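Local coordinates for mandelate racemase/muconate lactonizing enzyme-like protein (Rubrobacter xylanophilus DSM 9941, PDB 3CYJ) that is of unknown function but has the two-domain build of the enolase superfamily and holds a sodium ion at its barrel, at residues 38-41 / 46-49; 60-65 / 99-104; 197-200 / 206-209. All coordinates share one frame; numbering follows the deposited sequence.

Interaction 1 (38-41 / 46-49)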
loop_
_atom_site.group_PDB
_atom_site.type_symbol
_atom_site.label_atom_id
_atom_site.label_comp_id
_atom_site.label_asym_id
_atom_site.label_seq_id
_atom_site.Cartn_x
_atom_site.Cartn_y
_atom_site.Cartn_z
ATOM N N LEU A 38 -34.400 20.507 -22.977
ATOM C CA LEU A 38 -35.514 19.577 -22.902
ATOM C C LEU A 38 -35.540 18.713 -24.146
ATOM O O LEU A 38 -35.481 19.239 -25.263
ATOM C CB LEU A 38 -36.869 20.326 -22.740
ATOM C CG LEU A 38 -38.102 19.349 -22.704
ATOM C CD1 LEU A 38 -38.287 18.607 -21.340
ATOM C CD2 LEU A 38 -39.330 20.089 -23.123
ATOM N N VAL A 39 -35.581 17.400 -23.959
ATOM C CA VAL A 39 -35.690 16.487 -25.077
ATOM C C VAL A 39 -37.072 15.833 -25.064
ATOM O O VAL A 39 -37.581 15.413 -23.986
ATOM C CB VAL A 39 -34.548 15.407 -25.041
ATOM C CG1 VAL A 39 -34.672 14.368 -26.171
ATOM C CG2 VAL A 39 -33.167 16.093 -25.060
ATOM N N GLU A 40 -37.699 15.785 -26.240
ATOM C CA GLU A 40 -38.917 14.995 -26.359
ATOM C C GLU A 40 -38.734 13.917 -27.365
ATOM O O GLU A 40 -38.311 14.177 -28.534
ATOM C CB GLU A 40 -40.154 15.836 -26.669
ATOM C CG GLU A 40 -40.385 16.919 -25.609
ATOM C CD GLU A 40 -41.756 17.581 -25.777
ATOM O OE1 GLU A 40 -42.317 17.390 -26.879
ATOM O OE2 GLU A 40 -42.269 18.262 -24.836
ATOM N N ALA A 41 -39.033 12.701 -26.893
ATOM C CA ALA A 41 -38.936 11.512 -27.724
ATOM C C ALA A 41 -40.318 11.013 -28.106
ATOM O O ALA A 41 -41.152 10.711 -27.228
ATOM C CB ALA A 41 -38.160 10.415 -27.035
ATOM N N ARG A 46 -46.790 7.423 -28.504
ATOM C CA ARG A 46 -46.589 8.183 -27.267
ATOM C C ARG A 46 -45.421 9.207 -27.359
ATOM O O ARG A 46 -44.710 9.290 -28.380
ATOM C CB ARG A 46 -46.420 7.221 -26.068
ATOM C CG ARG A 46 -47.568 6.199 -25.910
ATOM C CD ARG A 46 -48.809 6.890 -25.348
ATOM N NE ARG A 46 -49.680 6.023 -24.537
ATOM C CZ ARG A 46 -50.734 6.469 -23.840
ATOM N NH1 ARG A 46 -51.063 7.769 -23.863
ATOM N NH2 ARG A 46 -51.447 5.626 -23.103
ATOM N N LYS A 47 -45.238 9.970 -26.280
ATOM C CA LYS A 47 -44.128 10.921 -26.170
ATOM C C LYS A 47 -43.441 10.998 -24.785
ATOM O O LYS A 47 -44.059 11.239 -23.760
ATOM C CB LYS A 47 -44.543 12.285 -26.684
ATOM C CG LYS A 47 -43.947 13.478 -25.944
ATOM C CD LYS A 47 -44.280 14.791 -26.666
ATOM C CE LYS A 47 -45.569 15.482 -26.143
ATOM N NZ LYS A 47 -45.515 15.875 -24.681
ATOM N N GLY A 48 -42.147 10.761 -24.752
ATOM C CA GLY A 48 -41.419 10.862 -23.493
ATOM C C GLY A 48 -40.686 12.191 -23.397
ATOM O O GLY A 48 -40.252 12.802 -24.411
ATOM N N LEU A 49 -40.543 12.671 -22.187
ATOM C CA LEU A 49 -39.624 13.770 -22.039
ATOM C C LEU A 49 -38.539 13.560 -20.954
ATOM O O LEU A 49 -38.736 12.840 -19.961
ATOM C CB LEU A 49 -40.377 15.102 -21.967
ATOM C CG LEU A 49 -40.588 15.797 -20.644
ATOM C CD1 LEU A 49 -42.063 16.410 -20.645
ATOM C CD2 LEU A 49 -40.305 14.776 -19.557
#
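Glu40 and Leu49 sit across from each other as an antiparallel non-hydrogen-bonded pair, their CA atoms 4.5 Å apart, and both side chains rise from the same face of the sheet. One step on, Ala41 and Gly48 form the hydrogen-bonded pair: Ala41 N donates to Gly48 O at 2.8 Å, and Gly48 N donates to Ala41 O at 2.7 Å with an N-H...O angle of 155°. Gly48 O also receives a CA-H...O contact from Glu40 CA at 3.2 Å, so this carbonyl meets two successive residues of the partner strand. The bonds belong to the beta hairpin of strands 33-43 and 46-53, which finishes one side of the four-stranded antiparallel sheet in the N-terminal domain of this enolase-superfamily protein.

On the Glu40 face the side chains also meet. With CG beside its own backbone N (chi1 -57°) and an extended chain beyond, Glu40 brings OE1 to 3.3 Å from Lys47 CD. Lys47 bends at chi3 and chi4, yet its NZ remains 4.0 Å from Glu40 OE2, too far for a salt bridge. Its charge may partly offset the negative charge of nearby Glu12.

Leu49 makes apolar contacts instead. Leu49 CB lies 4.1 Å from Glu40 CG, while Leu38 CD1 reaches across to Leu49 CG at 3.7 Å, and Phe330 touches both leucines. Backbone Leu49 N turns instead to Asp111 OD2, on helix 97-116, with a hydrogen bond.

Interaction 2 (60-65 / 99-104)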
loop_
_atom_site.group_PDB
_atom_site.type_symbol
_atom_site.label_atom_id
_atom_site.label_comp_id
_atom_site.label_asym_id
_atom_site.label_seq_id
_atom_site.Cartn_x
_atom_site.Cartn_y
_atom_site.Cartn_z
ATOM N N ARG A 60 -27.593 21.670 -28.961
ATOM C CA ARG A 60 -26.865 21.434 -30.213
ATOM C C ARG A 60 -26.121 20.059 -30.261
ATOM O O ARG A 60 -26.127 19.345 -31.306
ATOM C CB ARG A 60 -25.887 22.620 -30.467
ATOM C CG ARG A 60 -25.294 22.576 -31.885
ATOM C CD ARG A 60 -26.453 22.741 -32.955
ATOM N NE ARG A 60 -26.103 22.175 -34.253
ATOM C CZ ARG A 60 -25.459 22.842 -35.216
ATOM N NH1 ARG A 60 -25.063 24.119 -35.025
ATOM N NH2 ARG A 60 -25.210 22.229 -36.380
ATOM N N PHE A 61 -25.491 19.674 -29.130
ATOM C CA PHE A 61 -24.881 18.348 -29.015
ATOM C C PHE A 61 -25.895 17.211 -29.255
ATOM O O PHE A 61 -25.609 16.254 -29.963
ATOM C CB PHE A 61 -24.215 18.162 -27.624
ATOM C CG PHE A 61 -23.233 16.999 -27.564
ATOM C CD1 PHE A 61 -21.863 17.212 -27.669
ATOM C CD2 PHE A 61 -23.693 15.674 -27.395
ATOM C CE1 PHE A 61 -20.939 16.105 -27.618
ATOM C CE2 PHE A 61 -22.802 14.592 -27.329
ATOM C CZ PHE A 61 -21.416 14.813 -27.444
ATOM N N VAL A 62 -27.060 17.292 -28.621
ATOM C CA VAL A 62 -28.165 16.317 -28.898
ATOM C C VAL A 62 -28.515 16.255 -30.385
ATOM O O VAL A 62 -28.568 15.165 -30.990
ATOM C CB VAL A 62 -29.455 16.647 -28.095
ATOM C CG1 VAL A 62 -30.630 15.725 -28.489
ATOM C CG2 VAL A 62 -29.159 16.625 -26.573
ATOM N N GLU A 63 -28.732 17.430 -30.990
ATOM C CA GLU A 63 -29.111 17.459 -32.419
ATOM C C GLU A 63 -28.033 16.791 -33.245
ATOM O O GLU A 63 -28.314 15.927 -34.068
ATOM C CB GLU A 63 -29.360 18.889 -32.905
ATOM C CG GLU A 63 -30.590 19.442 -32.250
ATOM C CD GLU A 63 -30.701 20.982 -32.299
ATOM O OE1 GLU A 63 -29.826 21.691 -32.878
ATOM O OE2 GLU A 63 -31.677 21.488 -31.708
ATOM N N SER A 64 -26.781 17.178 -32.966
ATOM C CA SER A 64 -25.678 16.846 -33.836
ATOM C C SER A 64 -25.276 15.397 -33.686
ATOM O O SER A 64 -24.980 14.723 -34.682
ATOM C CB SER A 64 -24.517 17.777 -33.534
ATOM O OG SER A 64 -23.318 17.258 -34.086
ATOM N N LYS A 65 -25.240 14.904 -32.447
ATOM C CA LYS A 65 -24.656 13.587 -32.220
ATOM C C LYS A 65 -25.689 12.525 -31.782
ATOM O O LYS A 65 -25.495 11.363 -32.039
ATOM C CB LYS A 65 -23.533 13.645 -31.154
ATOM C CG LYS A 65 -22.290 14.423 -31.541
ATOM C CD LYS A 65 -21.714 13.945 -32.901
ATOM C CE LYS A 65 -21.117 12.602 -32.822
ATOM N NZ LYS A 65 -20.766 12.049 -34.195
ATOM N N ALA A 99 -22.223 14.410 -21.639
ATOM C CA ALA A 99 -22.841 13.508 -20.676
ATOM C C ALA A 99 -24.205 14.039 -20.295
ATOM O O ALA A 99 -25.155 13.278 -20.062
ATOM C CB ALA A 99 -21.955 13.380 -19.404
ATOM N N MET A 100 -24.278 15.360 -20.168
ATOM C CA MET A 100 -25.530 16.049 -19.874
ATOM C C MET A 100 -26.556 15.761 -21.003
ATOM O O MET A 100 -27.744 15.512 -20.732
ATOM C CB MET A 100 -25.273 17.547 -19.736
ATOM C CG MET A 100 -24.677 17.875 -18.408
ATOM S SD MET A 100 -24.428 19.592 -17.976
ATOM C CE MET A 100 -22.733 19.586 -18.320
ATOM N N ALA A 101 -26.068 15.751 -22.251
ATOM C CA ALA A 101 -26.916 15.482 -23.409
ATOM C C ALA A 101 -27.394 14.032 -23.412
ATOM O O ALA A 101 -28.614 13.768 -23.568
ATOM C CB ALA A 101 -26.190 15.820 -24.723
ATOM N N VAL A 102 -26.448 13.086 -23.298
ATOM C CA VAL A 102 -26.844 11.667 -23.168
ATOM C C VAL A 102 -27.904 11.469 -22.056
ATOM O O VAL A 102 -28.883 10.750 -22.225
ATOM C CB VAL A 102 -25.629 10.736 -22.916
ATOM C CG1 VAL A 102 -26.113 9.366 -22.520
ATOM C CG2 VAL A 102 -24.748 10.596 -24.190
ATOM N N SER A 103 -27.723 12.129 -20.925
ATOM C CA SER A 103 -28.626 11.979 -19.785
ATOM C C SER A 103 -30.056 12.411 -20.123
ATOM O O SER A 103 -31.023 11.692 -19.851
ATOM C CB SER A 103 -28.107 12.835 -18.618
ATOM O OG SER A 103 -26.866 12.318 -18.170
ATOM N N ALA A 104 -30.180 13.608 -20.691
ATOM C CA ALA A 104 -31.475 14.159 -21.086
ATOM C C ALA A 104 -32.157 13.211 -22.053
ATOM O O ALA A 104 -33.329 12.923 -21.898
ATOM C CB ALA A 104 -31.280 15.540 -21.763
#
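Helix-to-helix packing in the N-terminal domain joins helix 57-70 to helix 97-116 here, with the methyl of Ala101 meeting both Phe61 and Val62. The CA atoms that come nearest are those of Val62 and Ala101, 5.7 Å apart, a short spacing consistent with the small side chain on the second helix. No hydrogen bond crosses the contact, which is apolar throughout and buried.

Ala101 CB meets both partners. Val62 comes with one branch: CG2, set beside its backbone N and anti to the carbonyl carbon, lies 3.6 Å from Ala101 CB and 4.0 Å from Ala101 CA. Phe61 CD2 stands 3.7 Å from Ala101 CB, the methyl lying oblique to the ring. That ring swings to the second helix because Phe61 CG is anti to the backbone N (chi1 -163°), and one of its faces carries Lys65 CG 4.2 Å above the plane, toward the rim. Lys65 ends a wider pi-type turn at 62-65.

Within the second helix, Ala99 O is gripped twice by Ser103. Ser103 OG donates to Ala99 O at 2.7 Å and Ser103 N to Ala99 O at 2.9 Å, and the two donors arrive from opposite faces of the carbonyl plane. The same hydroxyl is hydrogen-bonded to Gly275 N, which links this helix to the barrel domain.

Ser64 OG bonds Asp55 OD1 of a second subunit, and Phe61 packs on that subunit's Ser57. Within the chain, Val58 and Leu66 extend the patch on Ala101 along helix 57-70, while Val62 also packs on Val13 of strand 8-26, and Ala104 on Thr52 of strand 46-53.

Interaction 3 (197-200 / 206-209)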
loop_
_atom_site.group_PDB
_atom_site.type_symbol
_atom_site.label_atom_id
_atom_site.label_comp_id
_atom_site.label_asym_id
_atom_site.label_seq_id
_atom_site.Cartn_x
_atom_site.Cartn_y
_atom_site.Cartn_z
ATOM N N GLY A 197 -16.397 23.093 -2.986
ATOM C CA GLY A 197 -14.941 23.085 -3.186
ATOM C C GLY A 197 -14.186 24.337 -2.756
ATOM O O GLY A 197 -13.082 24.588 -3.233
ATOM N N ALA A 198 -14.762 25.106 -1.838
ATOM C CA ALA A 198 -14.196 26.403 -1.484
ATOM C C ALA A 198 -12.937 26.392 -0.629
ATOM O O ALA A 198 -12.244 27.417 -0.567
ATOM C CB ALA A 198 -15.284 27.285 -0.809
ATOM N N TYR A 199 -12.674 25.288 0.075
ATOM C CA TYR A 199 -11.587 25.207 1.051
ATOM C C TYR A 199 -10.324 24.459 0.590
ATOM O O TYR A 199 -10.396 23.548 -0.230
ATOM C CB TYR A 199 -12.077 24.450 2.308
ATOM C CG TYR A 199 -13.298 25.022 3.008
ATOM C CD1 TYR A 199 -13.430 26.393 3.253
ATOM C CD2 TYR A 199 -14.318 24.164 3.455
ATOM C CE1 TYR A 199 -14.597 26.922 3.915
ATOM C CE2 TYR A 199 -15.417 24.645 4.148
ATOM C CZ TYR A 199 -15.574 26.020 4.363
ATOM O OH TYR A 199 -16.695 26.433 5.015
ATOM N N THR A 200 -9.186 24.814 1.162
ATOM C CA THR A 200 -7.991 23.973 1.146
ATOM C C THR A 200 -8.209 22.868 2.139
ATOM O O THR A 200 -9.162 22.900 2.911
ATOM C CB THR A 200 -6.727 24.756 1.650
ATOM O OG1 THR A 200 -6.885 25.134 3.060
ATOM C CG2 THR A 200 -6.480 26.010 0.784
ATOM N N TYR A 206 -10.528 22.378 9.614
ATOM C CA TYR A 206 -10.924 23.343 10.665
ATOM C C TYR A 206 -12.452 23.524 10.701
ATOM O O TYR A 206 -13.078 23.454 11.777
ATOM C CB TYR A 206 -10.211 24.698 10.509
ATOM C CG TYR A 206 -10.818 25.731 11.412
ATOM C CD1 TYR A 206 -10.416 25.829 12.741
ATOM C CD2 TYR A 206 -11.846 26.582 10.956
ATOM C CE1 TYR A 206 -11.016 26.738 13.593
ATOM C CE2 TYR A 206 -12.437 27.476 11.785
ATOM C CZ TYR A 206 -12.015 27.562 13.105
ATOM O OH TYR A 206 -12.622 28.454 13.959
ATOM N N TRP A 207 -13.054 23.739 9.524
ATOM C CA TRP A 207 -14.475 24.073 9.447
ATOM C C TRP A 207 -15.392 22.912 9.747
ATOM O O TRP A 207 -16.443 23.132 10.292
ATOM C CB TRP A 207 -14.872 24.732 8.116
ATOM C CG TRP A 207 -14.407 26.149 8.073
ATOM C CD1 TRP A 207 -13.384 26.662 7.303
ATOM C CD2 TRP A 207 -14.881 27.231 8.894
ATOM N NE1 TRP A 207 -13.213 27.985 7.589
ATOM C CE2 TRP A 207 -14.119 28.364 8.566
ATOM C CE3 TRP A 207 -15.894 27.351 9.851
ATOM C CZ2 TRP A 207 -14.344 29.638 9.170
ATOM C CZ3 TRP A 207 -16.124 28.589 10.431
ATOM C CH2 TRP A 207 -15.337 29.721 10.094
ATOM N N ALA A 208 -15.018 21.694 9.361
ATOM C CA ALA A 208 -15.811 20.547 9.734
ATOM C C ALA A 208 -16.022 20.558 11.282
ATOM O O ALA A 208 -17.131 20.328 11.748
ATOM C CB ALA A 208 -15.146 19.217 9.281
ATOM N N GLY A 209 -14.948 20.801 12.046
ATOM C CA GLY A 209 -15.010 20.801 13.507
ATOM C C GLY A 209 -15.747 22.023 14.080
ATOM O O GLY A 209 -16.635 21.871 14.941
#
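An offset aromatic stack between Tyr199 and Trp207 folds the loop after strand 190-194 against the helix that follows it, at a beta-to-alpha turn of the TIM-barrel-like C-terminal domain. The geometry supports the assignment: the centroids of the Tyr199 ring and the Trp207 five-membered ring are 4.8 Å apart, with planes inclined by only 16°. Thr200 is the N-cap of helix 201-215, so the tyrosine sits just ahead of the helix whose second turn carries the tryptophan.

Both side chains place CG beside their backbone N, and for Trp207 this (chi1 -75°) lays the indole back along the helix toward the loop. Trp207 CD1 lies over one face of the Tyr199 ring, offset to the rim, at 3.6 Å from Tyr199 CE1 and 3.7 Å from Tyr199 CZ. The indole is sandwiched: Tyr206 CE2 stands 3.6 Å above the other face, over the ring centre.

The turn is close to the metal-bearing end of the barrel. Gly197 shares a backbone hydrogen bond with Glu222, a sodium ligand, although the Tyr199 side chain itself is about 12 Å from the ion. Phe211 also meets both partners of the stack. At the far end of the tyrosine, the phenol oxygen overlies the indole face, Tyr199 OH being 3.8 Å from Trp207 CG.

Overall arrangement
Read from the N terminus, the three contacts come in series, with none nested or crossed. Interaction 1 closes the tight turn of the hairpin. Strand 46-53 then runs into helix 57-70, and interaction 2 closes a longer excursion through helix 78-88. These two touch: Val39 CG2 packs 3.8 Å from Ala104 CB and 4.3 Å from Val62 CG1, so sheet and helices form one core in the N-terminal domain. Interaction 3 spans only the first helical turn and a little more, much later in the chain, in the barrel domain, across the centre of the chain from interaction 1. Its nearest atoms are about 17 Å from interaction 2 and about 27 Å from interaction 1.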